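Local coordinates for protein uroporphyrin-III C-methyltransferase (Thermus thermophilus, PDB 1VE2) that probably transfers methyl groups from S-adenosyl-L-methionine to a uroporphyrin-III-type tetrapyrrole, an early step in building modified porphyrins, at residues Y6-G11 with V80-K85; G13-L18 with P40-L45; T19-R24 with E110-V115; E30-D35 with A44-E49; D35-P40 with V188-E193. All coordinates share one frame; numbering follows the deposited sequence.

Contact 1: Y6-G11 with V80-K85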
# COMPACT_ATOMS: atom_id res chain seq x y z
N TYR A 6 13.95 -13.66 -4.57
CA TYR A 6 13.18 -12.43 -4.66
C TYR A 6 11.85 -12.69 -3.98
O TYR A 6 11.20 -13.69 -4.27
CB TYR A 6 12.90 -12.06 -6.12
CG TYR A 6 14.09 -11.54 -6.88
CD1 TYR A 6 14.42 -10.18 -6.86
CD2 TYR A 6 14.89 -12.40 -7.63
CE1 TYR A 6 15.51 -9.69 -7.58
CE2 TYR A 6 15.99 -11.91 -8.35
CZ TYR A 6 16.29 -10.56 -8.32
OH TYR A 6 17.36 -10.08 -9.04
N LEU A 7 11.46 -11.82 -3.05
CA LEU A 7 10.14 -11.97 -2.40
C LEU A 7 9.33 -10.97 -3.21
O LEU A 7 9.52 -9.75 -3.09
CB LEU A 7 10.20 -11.59 -0.92
CG LEU A 7 11.20 -12.40 -0.07
CD1 LEU A 7 10.97 -12.06 1.40
CD2 LEU A 7 11.03 -13.91 -0.29
N VAL A 8 8.43 -11.49 -4.04
CA VAL A 8 7.64 -10.68 -4.97
C VAL A 8 6.17 -10.50 -4.69
O VAL A 8 5.46 -11.47 -4.42
CB VAL A 8 7.77 -11.26 -6.41
CG1 VAL A 8 7.07 -10.35 -7.44
CG2 VAL A 8 9.24 -11.46 -6.74
N GLY A 9 5.71 -9.26 -4.78
CA GLY A 9 4.31 -8.95 -4.58
C GLY A 9 3.58 -9.07 -5.92
O GLY A 9 4.03 -8.51 -6.92
N ALA A 10 2.46 -9.79 -5.93
CA ALA A 10 1.69 -9.97 -7.16
C ALA A 10 0.58 -8.93 -7.30
O ALA A 10 -0.13 -8.91 -8.30
CB ALA A 10 1.08 -11.38 -7.19
N GLY A 11 0.44 -8.05 -6.31
CA GLY A 11 -0.62 -7.07 -6.39
C GLY A 11 -1.91 -7.73 -5.94
O GLY A 11 -1.91 -8.92 -5.64
N VAL A 80 18.21 -18.75 -9.21
CA VAL A 80 17.55 -17.46 -8.97
C VAL A 80 16.10 -17.85 -8.84
O VAL A 80 15.50 -18.36 -9.78
CB VAL A 80 17.69 -16.50 -10.16
CG1 VAL A 80 16.79 -15.28 -9.96
CG2 VAL A 80 19.14 -16.07 -10.31
N VAL A 81 15.51 -17.62 -7.67
CA VAL A 81 14.13 -18.01 -7.47
C VAL A 81 13.28 -16.89 -6.90
O VAL A 81 13.79 -15.87 -6.43
CB VAL A 81 14.07 -19.25 -6.56
CG1 VAL A 81 14.81 -20.40 -7.23
CG2 VAL A 81 14.69 -18.94 -5.22
N ALA A 82 11.97 -17.09 -6.95
CA ALA A 82 11.05 -16.09 -6.44
C ALA A 82 9.93 -16.70 -5.63
O ALA A 82 9.46 -17.80 -5.90
CB ALA A 82 10.45 -15.29 -7.60
N ARG A 83 9.53 -15.95 -4.61
CA ARG A 83 8.42 -16.31 -3.74
C ARG A 83 7.38 -15.28 -4.22
O ARG A 83 7.59 -14.08 -4.08
CB ARG A 83 8.79 -16.06 -2.27
CG ARG A 83 7.64 -16.20 -1.28
CD ARG A 83 7.27 -17.65 -1.02
NE ARG A 83 6.16 -17.73 -0.08
CZ ARG A 83 4.88 -17.81 -0.43
NH1 ARG A 83 4.53 -17.83 -1.71
NH2 ARG A 83 3.94 -17.84 0.51
N LEU A 84 6.29 -15.75 -4.81
CA LEU A 84 5.25 -14.86 -5.34
C LEU A 84 4.05 -14.86 -4.41
O LEU A 84 3.44 -15.91 -4.17
CB LEU A 84 4.85 -15.29 -6.75
CG LEU A 84 3.85 -14.40 -7.51
CD1 LEU A 84 4.43 -12.99 -7.73
CD2 LEU A 84 3.55 -15.06 -8.86
N LYS A 85 3.72 -13.69 -3.88
CA LYS A 85 2.65 -13.55 -2.91
C LYS A 85 1.61 -12.49 -3.26
O LYS A 85 1.93 -11.45 -3.83
CB LYS A 85 3.28 -13.19 -1.55
CG LYS A 85 4.75 -13.61 -1.47
CD LYS A 85 5.44 -13.12 -0.19
CE LYS A 85 4.86 -13.80 1.04
NZ LYS A 85 5.61 -13.40 2.25

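Contact 2: G13-L18 with P40-L45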
# COMPACT_ATOMS: atom_id res chain seq x y z
N GLY A 13 -4.79 -8.01 -7.80
CA GLY A 13 -5.57 -8.63 -8.85
C GLY A 13 -4.84 -9.00 -10.13
O GLY A 13 -3.87 -9.76 -10.10
N GLY A 14 -5.32 -8.47 -11.25
CA GLY A 14 -4.72 -8.76 -12.54
C GLY A 14 -3.28 -8.32 -12.70
O GLY A 14 -2.79 -7.50 -11.92
N PRO A 15 -2.59 -8.83 -13.74
CA PRO A 15 -1.19 -8.47 -13.98
C PRO A 15 -0.93 -7.01 -14.33
O PRO A 15 0.21 -6.56 -14.27
CB PRO A 15 -0.78 -9.42 -15.11
CG PRO A 15 -2.05 -9.61 -15.87
CD PRO A 15 -3.09 -9.75 -14.77
N GLU A 16 -1.98 -6.27 -14.67
CA GLU A 16 -1.80 -4.85 -15.01
C GLU A 16 -1.35 -4.05 -13.80
O GLU A 16 -0.79 -2.95 -13.95
CB GLU A 16 -3.10 -4.26 -15.56
CG GLU A 16 -4.17 -4.07 -14.50
CD GLU A 16 -5.55 -3.96 -15.09
OE1 GLU A 16 -5.74 -3.15 -16.02
OE2 GLU A 16 -6.44 -4.69 -14.62
N HIS A 17 -1.58 -4.58 -12.60
CA HIS A 17 -1.15 -3.90 -11.38
C HIS A 17 0.22 -4.35 -10.88
O HIS A 17 0.70 -3.86 -9.86
CB HIS A 17 -2.20 -4.08 -10.27
CG HIS A 17 -3.53 -3.49 -10.63
ND1 HIS A 17 -3.71 -2.15 -10.86
CD2 HIS A 17 -4.72 -4.08 -10.86
CE1 HIS A 17 -4.96 -1.93 -11.22
NE2 HIS A 17 -5.59 -3.08 -11.24
N LEU A 18 0.84 -5.29 -11.60
CA LEU A 18 2.19 -5.74 -11.25
C LEU A 18 3.11 -4.55 -11.51
O LEU A 18 2.82 -3.74 -12.38
CB LEU A 18 2.65 -6.87 -12.16
CG LEU A 18 2.21 -8.30 -11.87
CD1 LEU A 18 2.67 -9.23 -13.00
CD2 LEU A 18 2.80 -8.73 -10.53
N PRO A 40 -4.48 -15.79 -12.21
CA PRO A 40 -4.02 -16.56 -13.37
C PRO A 40 -3.18 -15.74 -14.34
O PRO A 40 -2.19 -16.23 -14.88
CB PRO A 40 -5.32 -17.04 -14.01
CG PRO A 40 -6.24 -17.20 -12.83
CD PRO A 40 -5.94 -15.95 -12.03
N GLY A 41 -3.59 -14.49 -14.57
CA GLY A 41 -2.87 -13.61 -15.48
C GLY A 41 -1.46 -13.31 -15.01
O GLY A 41 -0.56 -13.08 -15.82
N VAL A 42 -1.27 -13.28 -13.69
CA VAL A 42 0.05 -13.02 -13.14
C VAL A 42 0.91 -14.28 -13.29
O VAL A 42 2.05 -14.21 -13.74
CB VAL A 42 -0.02 -12.62 -11.64
CG1 VAL A 42 1.38 -12.45 -11.08
CG2 VAL A 42 -0.79 -11.31 -11.50
N LEU A 43 0.36 -15.44 -12.93
CA LEU A 43 1.12 -16.68 -13.05
C LEU A 43 1.56 -16.90 -14.50
O LEU A 43 2.69 -17.33 -14.76
CB LEU A 43 0.29 -17.88 -12.57
CG LEU A 43 -0.10 -17.89 -11.08
CD1 LEU A 43 -0.97 -19.11 -10.78
CD2 LEU A 43 1.17 -17.91 -10.22
N ALA A 44 0.68 -16.59 -15.44
CA ALA A 44 0.97 -16.77 -16.86
C ALA A 44 2.22 -16.03 -17.32
O ALA A 44 2.86 -16.41 -18.30
CB ALA A 44 -0.23 -16.34 -17.69
N LEU A 45 2.59 -14.96 -16.61
CA LEU A 45 3.77 -14.19 -16.98
C LEU A 45 5.08 -14.78 -16.45
O LEU A 45 6.17 -14.35 -16.83
CB LEU A 45 3.62 -12.75 -16.49
CG LEU A 45 2.67 -11.93 -17.36
CD1 LEU A 45 2.20 -10.68 -16.63
CD2 LEU A 45 3.39 -11.56 -18.66

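Contact 3: T19-R24 with E110-V115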
# COMPACT_ATOMS: atom_id res chain seq x y z
N THR A 19 4.20 -4.43 -10.77
CA THR A 19 5.14 -3.34 -11.01
C THR A 19 6.09 -3.82 -12.10
O THR A 19 6.14 -5.00 -12.40
CB THR A 19 5.98 -2.99 -9.78
OG1 THR A 19 6.80 -4.12 -9.42
CG2 THR A 19 5.07 -2.62 -8.62
N LEU A 20 6.85 -2.90 -12.68
CA LEU A 20 7.77 -3.27 -13.75
C LEU A 20 8.86 -4.22 -13.27
O LEU A 20 9.27 -5.12 -14.02
CB LEU A 20 8.40 -2.00 -14.36
CG LEU A 20 7.42 -0.95 -14.89
CD1 LEU A 20 8.19 0.08 -15.73
CD2 LEU A 20 6.34 -1.60 -15.74
N LYS A 21 9.34 -4.03 -12.04
CA LYS A 21 10.37 -4.90 -11.48
C LYS A 21 9.80 -6.30 -11.29
O LYS A 21 10.44 -7.31 -11.60
CB LYS A 21 10.87 -4.37 -10.13
CG LYS A 21 12.05 -5.15 -9.58
CD LYS A 21 12.69 -4.45 -8.40
CE LYS A 21 13.87 -5.25 -7.86
NZ LYS A 21 14.54 -4.57 -6.71
N ALA A 22 8.58 -6.36 -10.76
CA ALA A 22 7.94 -7.65 -10.53
C ALA A 22 7.87 -8.42 -11.86
O ALA A 22 8.13 -9.62 -11.91
CB ALA A 22 6.55 -7.45 -9.94
N LEU A 23 7.52 -7.72 -12.93
CA LEU A 23 7.44 -8.34 -14.25
C LEU A 23 8.79 -8.92 -14.65
O LEU A 23 8.87 -10.06 -15.10
CB LEU A 23 7.02 -7.31 -15.30
CG LEU A 23 5.60 -6.74 -15.24
CD1 LEU A 23 5.47 -5.61 -16.25
CD2 LEU A 23 4.60 -7.85 -15.54
N ARG A 24 9.85 -8.15 -14.48
CA ARG A 24 11.18 -8.63 -14.85
C ARG A 24 11.54 -9.87 -14.06
O ARG A 24 12.03 -10.85 -14.63
CB ARG A 24 12.25 -7.56 -14.63
CG ARG A 24 13.66 -8.07 -14.98
CD ARG A 24 14.74 -7.00 -14.78
NE ARG A 24 14.97 -6.67 -13.38
CZ ARG A 24 15.53 -7.49 -12.49
NH1 ARG A 24 15.93 -8.70 -12.85
NH2 ARG A 24 15.71 -7.09 -11.24
N GLU A 110 16.11 -9.95 -2.40
CA GLU A 110 15.56 -8.62 -2.65
C GLU A 110 14.06 -8.73 -2.51
O GLU A 110 13.48 -9.78 -2.82
CB GLU A 110 15.88 -8.11 -4.05
CG GLU A 110 17.34 -7.85 -4.31
CD GLU A 110 17.58 -7.14 -5.64
OE1 GLU A 110 18.75 -7.12 -6.09
OE2 GLU A 110 16.62 -6.60 -6.22
N VAL A 111 13.43 -7.66 -2.05
CA VAL A 111 11.98 -7.65 -1.90
C VAL A 111 11.42 -6.69 -2.94
O VAL A 111 11.89 -5.56 -3.09
CB VAL A 111 11.57 -7.20 -0.47
CG1 VAL A 111 10.05 -7.18 -0.34
CG2 VAL A 111 12.19 -8.16 0.55
N VAL A 112 10.42 -7.17 -3.68
CA VAL A 112 9.78 -6.41 -4.75
C VAL A 112 8.36 -6.07 -4.32
O VAL A 112 7.49 -6.94 -4.30
CB VAL A 112 9.75 -7.24 -6.03
CG1 VAL A 112 9.10 -6.46 -7.17
CG2 VAL A 112 11.17 -7.66 -6.40
N PRO A 113 8.12 -4.80 -3.96
CA PRO A 113 6.82 -4.27 -3.52
C PRO A 113 5.69 -4.54 -4.50
O PRO A 113 5.91 -4.62 -5.71
CB PRO A 113 7.08 -2.77 -3.38
CG PRO A 113 8.51 -2.70 -3.03
CD PRO A 113 9.15 -3.74 -3.93
N GLY A 114 4.47 -4.65 -3.97
CA GLY A 114 3.31 -4.85 -4.80
C GLY A 114 2.16 -3.99 -4.29
O GLY A 114 2.19 -3.56 -3.14
N VAL A 115 1.19 -3.70 -5.14
CA VAL A 115 0.02 -2.93 -4.72
C VAL A 115 -0.71 -3.83 -3.72
O VAL A 115 -1.07 -4.96 -4.05
CB VAL A 115 -0.89 -2.61 -5.94
CG1 VAL A 115 -2.20 -2.02 -5.48
CG2 VAL A 115 -0.17 -1.61 -6.87
O HOH W 1 4.20 -6.08 -7.95
O HOH W 2 8.19 -3.39 -7.24
O HOH W 3 12.87 -3.87 -4.88

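Contact 4: E30-D35 with A44-E49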
# COMPACT_ATOMS: atom_id res chain seq x y z
N GLU A 30 13.95 -18.76 -12.17
CA GLU A 30 13.96 -20.15 -12.64
C GLU A 30 12.87 -20.98 -11.99
O GLU A 30 12.36 -21.92 -12.59
CB GLU A 30 15.31 -20.79 -12.33
CG GLU A 30 16.49 -20.09 -12.99
CD GLU A 30 17.81 -20.58 -12.45
OE1 GLU A 30 18.04 -21.81 -12.48
OE2 GLU A 30 18.62 -19.75 -11.99
N VAL A 31 12.54 -20.65 -10.75
CA VAL A 31 11.51 -21.35 -10.00
C VAL A 31 10.72 -20.31 -9.22
O VAL A 31 11.29 -19.36 -8.69
CB VAL A 31 12.14 -22.37 -9.01
CG1 VAL A 31 11.04 -23.08 -8.23
CG2 VAL A 31 12.99 -23.38 -9.77
N VAL A 32 9.40 -20.48 -9.17
CA VAL A 32 8.54 -19.54 -8.47
C VAL A 32 7.58 -20.26 -7.53
O VAL A 32 6.71 -21.02 -7.98
CB VAL A 32 7.70 -18.72 -9.47
CG1 VAL A 32 6.85 -17.68 -8.74
CG2 VAL A 32 8.61 -18.05 -10.48
N LEU A 33 7.75 -20.04 -6.22
CA LEU A 33 6.87 -20.65 -5.23
C LEU A 33 5.76 -19.63 -5.02
O LEU A 33 5.95 -18.62 -4.32
CB LEU A 33 7.62 -20.89 -3.91
CG LEU A 33 8.98 -21.61 -3.89
CD1 LEU A 33 9.09 -22.38 -2.57
CD2 LEU A 33 9.12 -22.57 -5.04
N HIS A 34 4.60 -19.89 -5.60
CA HIS A 34 3.49 -18.95 -5.54
C HIS A 34 2.27 -19.39 -4.74
O HIS A 34 1.92 -20.57 -4.72
CB HIS A 34 3.03 -18.64 -6.97
CG HIS A 34 2.35 -19.79 -7.66
ND1 HIS A 34 1.03 -20.10 -7.44
CD2 HIS A 34 2.82 -20.71 -8.53
CE1 HIS A 34 0.71 -21.17 -8.15
NE2 HIS A 34 1.77 -21.56 -8.82
N ASP A 35 1.63 -18.42 -4.10
CA ASP A 35 0.42 -18.67 -3.33
C ASP A 35 -0.63 -19.26 -4.27
O ASP A 35 -0.69 -18.89 -5.44
CB ASP A 35 -0.13 -17.37 -2.74
CG ASP A 35 0.66 -16.88 -1.56
OD1 ASP A 35 0.43 -15.73 -1.13
OD2 ASP A 35 1.50 -17.64 -1.04
N ALA A 44 0.68 -16.59 -15.44
CA ALA A 44 0.97 -16.77 -16.86
C ALA A 44 2.22 -16.03 -17.32
O ALA A 44 2.86 -16.41 -18.30
CB ALA A 44 -0.23 -16.34 -17.69
N LEU A 45 2.59 -14.96 -16.61
CA LEU A 45 3.77 -14.19 -16.98
C LEU A 45 5.08 -14.78 -16.45
O LEU A 45 6.17 -14.35 -16.83
CB LEU A 45 3.62 -12.75 -16.49
CG LEU A 45 2.67 -11.93 -17.36
CD1 LEU A 45 2.20 -10.68 -16.63
CD2 LEU A 45 3.39 -11.56 -18.66
N ALA A 46 4.98 -15.77 -15.57
CA ALA A 46 6.17 -16.41 -15.03
C ALA A 46 6.71 -17.39 -16.08
O ALA A 46 5.97 -18.25 -16.57
CB ALA A 46 5.84 -17.15 -13.74
N LYS A 47 7.98 -17.25 -16.44
CA LYS A 47 8.56 -18.15 -17.44
C LYS A 47 9.40 -19.27 -16.84
O LYS A 47 10.07 -20.01 -17.56
CB LYS A 47 9.37 -17.33 -18.45
CG LYS A 47 8.46 -16.54 -19.37
CD LYS A 47 9.20 -15.73 -20.40
CE LYS A 47 8.21 -15.06 -21.35
NZ LYS A 47 8.87 -14.10 -22.26
N GLY A 48 9.36 -19.38 -15.52
CA GLY A 48 10.10 -20.43 -14.85
C GLY A 48 9.13 -21.50 -14.38
O GLY A 48 7.96 -21.50 -14.77
N GLU A 49 9.62 -22.41 -13.55
CA GLU A 49 8.78 -23.49 -13.04
C GLU A 49 7.86 -22.99 -11.93
O GLU A 49 8.32 -22.48 -10.91
CB GLU A 49 9.67 -24.62 -12.50
CG GLU A 49 8.91 -25.87 -12.08
CD GLU A 49 9.74 -26.74 -11.14
OE1 GLU A 49 10.96 -26.86 -11.36
OE2 GLU A 49 9.15 -27.31 -10.19

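Contact 5: D35-P40 with V188-E193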
# COMPACT_ATOMS: atom_id res chain seq x y z
N ASP A 35 1.63 -18.42 -4.10
CA ASP A 35 0.42 -18.67 -3.33
C ASP A 35 -0.63 -19.26 -4.27
O ASP A 35 -0.69 -18.89 -5.44
CB ASP A 35 -0.13 -17.37 -2.74
CG ASP A 35 0.66 -16.88 -1.56
OD1 ASP A 35 0.43 -15.73 -1.13
OD2 ASP A 35 1.50 -17.64 -1.04
N ARG A 36 -1.46 -20.16 -3.75
CA ARG A 36 -2.51 -20.80 -4.54
C ARG A 36 -3.47 -19.79 -5.16
O ARG A 36 -3.89 -19.95 -6.31
CB ARG A 36 -3.33 -21.75 -3.66
CG ARG A 36 -2.55 -22.83 -2.93
CD ARG A 36 -2.27 -24.03 -3.82
NE ARG A 36 -1.71 -25.14 -3.05
CZ ARG A 36 -1.43 -26.34 -3.56
NH1 ARG A 36 -1.66 -26.60 -4.84
NH2 ARG A 36 -0.92 -27.29 -2.78
N LEU A 37 -3.82 -18.75 -4.40
CA LEU A 37 -4.77 -17.74 -4.87
C LEU A 37 -4.19 -16.61 -5.72
O LEU A 37 -4.79 -15.53 -5.80
CB LEU A 37 -5.50 -17.14 -3.66
CG LEU A 37 -7.02 -16.88 -3.72
CD1 LEU A 37 -7.50 -16.49 -2.32
CD2 LEU A 37 -7.36 -15.78 -4.72
N VAL A 38 -3.05 -16.82 -6.36
CA VAL A 38 -2.48 -15.76 -7.20
C VAL A 38 -3.20 -15.74 -8.55
O VAL A 38 -3.39 -16.78 -9.18
CB VAL A 38 -0.96 -15.95 -7.41
CG1 VAL A 38 -0.46 -15.04 -8.52
CG2 VAL A 38 -0.22 -15.62 -6.11
N HIS A 39 -3.60 -14.55 -8.98
CA HIS A 39 -4.31 -14.35 -10.24
C HIS A 39 -3.67 -15.09 -11.41
O HIS A 39 -2.45 -15.03 -11.59
CB HIS A 39 -4.41 -12.85 -10.54
CG HIS A 39 -5.39 -12.51 -11.62
ND1 HIS A 39 -5.17 -12.77 -12.95
CD2 HIS A 39 -6.60 -11.89 -11.55
CE1 HIS A 39 -6.20 -12.34 -13.66
NE2 HIS A 39 -7.08 -11.80 -12.83
N PRO A 40 -4.48 -15.79 -12.21
CA PRO A 40 -4.02 -16.56 -13.37
C PRO A 40 -3.18 -15.74 -14.34
O PRO A 40 -2.19 -16.23 -14.88
CB PRO A 40 -5.32 -17.04 -14.01
CG PRO A 40 -6.24 -17.20 -12.83
CD PRO A 40 -5.94 -15.95 -12.03
N VAL A 188 -12.07 -8.12 -5.38
CA VAL A 188 -11.86 -6.89 -6.14
C VAL A 188 -10.81 -7.14 -7.22
O VAL A 188 -9.75 -7.69 -6.94
CB VAL A 188 -11.38 -5.73 -5.24
CG1 VAL A 188 -11.16 -4.48 -6.09
CG2 VAL A 188 -12.39 -5.47 -4.14
N GLY A 189 -11.13 -6.74 -8.45
CA GLY A 189 -10.21 -6.92 -9.55
C GLY A 189 -10.27 -8.30 -10.17
O GLY A 189 -9.60 -8.57 -11.17
N TRP A 190 -11.08 -9.18 -9.59
CA TRP A 190 -11.23 -10.56 -10.08
C TRP A 190 -12.65 -10.82 -10.57
O TRP A 190 -13.59 -10.09 -10.23
CB TRP A 190 -10.97 -11.56 -8.95
CG TRP A 190 -9.56 -11.64 -8.46
CD1 TRP A 190 -8.79 -10.61 -7.98
CD2 TRP A 190 -8.77 -12.82 -8.35
NE1 TRP A 190 -7.57 -11.09 -7.58
CE2 TRP A 190 -7.53 -12.44 -7.79
CE3 TRP A 190 -8.99 -14.17 -8.66
CZ2 TRP A 190 -6.51 -13.37 -7.54
CZ3 TRP A 190 -7.98 -15.09 -8.41
CH2 TRP A 190 -6.75 -14.68 -7.86
N PRO A 191 -12.83 -11.87 -11.38
CA PRO A 191 -14.19 -12.18 -11.86
C PRO A 191 -14.99 -12.52 -10.60
O PRO A 191 -14.47 -13.18 -9.71
CB PRO A 191 -13.97 -13.41 -12.74
CG PRO A 191 -12.58 -13.23 -13.26
CD PRO A 191 -11.83 -12.73 -12.04
N GLY A 192 -16.23 -12.05 -10.52
CA GLY A 192 -17.02 -12.34 -9.33
C GLY A 192 -16.86 -11.28 -8.25
O GLY A 192 -17.22 -11.50 -7.09
N GLU A 193 -16.31 -10.14 -8.63
CA GLU A 193 -16.11 -9.03 -7.72
C GLU A 193 -17.46 -8.59 -7.16
O GLU A 193 -18.42 -8.41 -7.92
CB GLU A 193 -15.46 -7.86 -8.47
CG GLU A 193 -15.42 -6.57 -7.69
CD GLU A 193 -14.85 -5.44 -8.51
OE1 GLU A 193 -13.67 -5.51 -8.89
OE2 GLU A 193 -15.60 -4.47 -8.77
O HOH W 4 -9.48 -10.31 -13.14

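Contact 1: Y6-G11 with V80-K85
Val-8 is gripped from both ends by residues 80-85. Its N donates to Arg-83 O at 2.7 Å, while its own O takes the N-H of Lys-85, 2.9 Å from Lys-85 N, in a nearly straight bond (167°). Tyr-6 is bonded in the same alternating way, donating to Val-81 O and accepting from Arg-83 N. Ala-10 N carries the series on to Lys-85 O, 2.7 Å away. Tyr-6 O is also approached by Ala-82 CA, a CA-H...O contact of 3.2 Å.

Side chains fill both faces. Leu-84 has CG anti to its backbone N (chi1 -175°), and its CD1 serves two partners, lying 3.7 Å from Val-8 CG1 and 3.8 Å from Ala-10 CB. Val-80 CG1 meets the Tyr-6 ring at its edge, in plane, 3.8 Å from Tyr-6 CE2. On the other face Leu-7 CD2 rests 3.7 Å from Arg-83 CB.

Further out, Ala-22 and Val-25 of helix 20-28 cover Val-8. Arg-83 and Lys-85 both form salt bridges with Glu-98, and Arg-83 has a second one with Asp-35. Ala-10 and Gly-11 together face Gly-87, a classic beta bulge. The segment axes diverge by 32°, the twist of neighbouring strands inside the parallel alpha/beta sheet of this methylase's N-terminal domain.

Contact 2: G13-L18 with P40-L45
Pro-15 and Val-42 stand at the middle of this apolar contact, where a 3-10 turn meets a short helix. Among the aliphatic contacts the tightest is that of Pro-15 CB with Leu-45 CD1, at 3.6 Å. The same methyl of Leu-45 lies 3.9 Å from Leu-18 CD1, the two leucine side chains running antiparallel alongside one another. Val-42 divides its branches. CG1, anti to the backbone N (chi1 176°), reaches both methyls of Leu-18, with Leu-18 CD1 at 4.0 Å, whereas CG2 turns to the loop and lies 3.8 Å from Pro-15 CA.

A second group sets carbon against backbone. Gly-13 O faces Val-42 CG2 at 3.7 Å. The proline ring rides over the Gly-41 peptide, Pro-15 CB 3.7 Å from Gly-41 O. The absence of a side chain at Gly-41 lets the ring come this close; a CB there would collide with Pro-15 CD.

Between the two segments there are no polar bonds; each has its own backbone bonds. Leu-18 N to Pro-15 O (3.0 Å) closes the 3-10 turn, and Leu-45 N to Val-42 O (3.0 Å) continues the other turn, bringing Leu-45 round to face Pro-15 and Leu-18 as Val-42 does.

The backbones of Glu-16 and Leu-18 hydrogen-bond to the second subunit. Within the chain, Leu-23 of helix 20-28 packs on Leu-18 and Leu-45, Leu-26 of that helix on Val-42, and Leu-84 of strand 80-85 also reaches Val-42.

Contact 3: T19-R24 with E110-V115
Glu-110 presents one end of its flat carboxylate to Lys-21: Lys-21 NZ forms a salt bridge with Glu-110 OE2 at 2.9 Å, meeting that oxygen nearly along its C-O bond. The other oxygen, OE1, is paired with Lys-4, so two ammonium groups grip the one carboxylate and would probably keep it ionised. The lysine and glutamate chains cross at about a right angle.

Lys-21 gets there fully extended, and its methylenes pass over Val-112, Lys-21 CE lying 3.9 Å from Val-112 CG2. NZ is also tied through a water to Val-111 O, the water 2.6 Å from Lys-21 NZ. An alanine in place of Lys-21 would probably leave Glu-110 OE2 and this water without their ammonium partner and Val-112 CG2 without its aliphatic cover.

The other branch of Val-112, CG1, packs under the first turn of the helix, 3.9 Å from Ala-22 CB. That turn is closed by Thr-19, the N-cap: with OG1 between the backbone N and the carbonyl carbon (chi1 64°), Thr-19 OG1 accepts from Ala-22 N at 3.2 Å (160°). Pro-113 O meets the threonine directly, 3.6 Å from Thr-19 CG2, and through two waters, one joining Thr-19 N and the other OG1. Thr-19 also packs on His-17 of the second subunit.

The axes of helix 20-24 and strand 110-112 approach to 9.3 Å, with their N-to-C directions 120° apart. Through Lys-21 and Ala-22 on Val-112, helix 20-28 packs against strand 109-112, the outermost strand of the parallel sheet within this chain, beside Tyr-6 and Val-8 of strand 4-9.

Contact 4: E30-D35 with A44-E49
Two backbone hydrogen bonds from Glu-49 straddle Val-31. Glu-49 N donates to Glu-30 O at 2.9 Å, although the donor stands 42° above the carbonyl plane. Glu-49 O then accepts from Val-32 N, also at 2.9 Å and nearly straight (163°). A CA-H...O contact supplements the pair, Val-31 CA lying 3.5 Å from Glu-49 O.

These bonds define a parallel bridge between Val-31 and Glu-49, at the start of two neighbouring strands, 31-34 and 49-52. With the short helix 40-43 between them in sequence, the strands form a beta-alpha-beta crossover, and residues 44-48 are its return path to the sheet edge. Gly-48 makes the tight approach possible: its CA is 3.5 Å from Glu-30 O, and a CB there would be driven into that carbonyl.

Apolar contacts are few. Val-32 CG2 meets Ala-46 CB at a loose 4.4 Å, and Val-32 is also covered by Leu-84 of strand 80-85. On the opposite face Val-31 and Glu-49 lie side by side. Glu-49 CG is anti to the backbone N (chi1 -174°) and its chain extended, with OE1 4.3 Å from Val-31 CG2; its CB touches Glu-30 O at 3.8 Å.

Other polar groups are held separately. Glu-30 forms a salt bridge with Arg-79 and accepts from Val-80 N, while His-34 ND1 donates, in its ring plane, to Asp-35 O at 2.9 Å.

Contact 5: D35-P40 with V188-E193
His-39 and Trp-190 meet through two different first torsions. The histidine CG is anti to its backbone N (chi1 -166°) and the indole CG is anti to the carbonyl carbon (chi1 -68°). The result is an edge-to-face pair: the imidazole edge addresses the six-membered ring of the indole, centroids 5.0 Å apart and planes at 67°. The touching atom is His-39 CD2, over the indole face and 3.9 Å from Trp-190 CE2. His-39 CB adds a contact of 3.7 Å to Trp-190 CZ2.

Around the rim of the indole, Leu-37 O lies near the ring plane, 3.0 Å from Trp-190 CH2. Leu-37 CD2 approaches Trp-190 CH2 as well, at 3.4 Å. An alanine at Trp-190 would probably leave the His-39 edge and the Leu-37 methyl facing a gap, and Phe-12 O without the NE1 donor it now has.

One water links the two loops, in plane at the imidazole edge, 2.8 Å from His-39 NE2 and 2.6 Å from Gly-189 O. The remaining ring nitrogen, ND1, caps Gly-41 N at the start of helix 40-43.

Segments 35-40 and 188-193 share no salt bridge or direct hydrogen bond; the direct bond of the indole is the one from NE1 to Phe-12 O. With the His-39 edge over its face and Leu-37 O near its plane, aromatic and apolar contact dominates between the two loops, and one water supplies their polar link.

Contacts 1, 3 and 4 share one parallel sheet: their centres lie about 8 Å (1 to 3) and 9 Å (1 to 4) apart, and Leu-7 O to Val-112 N (2.8 Å) and Ala-82 O to Leu-33 N (2.8 Å) are probable backbone hydrogen bonds tying them together. Contact 2 borders this core, Ala-10 CB meeting Val-42 CG1 at 4.0 Å, and touches contact 5, where Gly-13 CA nears Trp-190 NE1 (3.4 Å). Contacts 3 and 5 stay apart, nearest atoms about 9 Å. Contacts 2 and 3 touch the second subunit, whereas contact 5 joins the two domains, between which relatives of this family bind S-adenosyl-L-methionine; the cofactor site of this protein is probably in the same cleft.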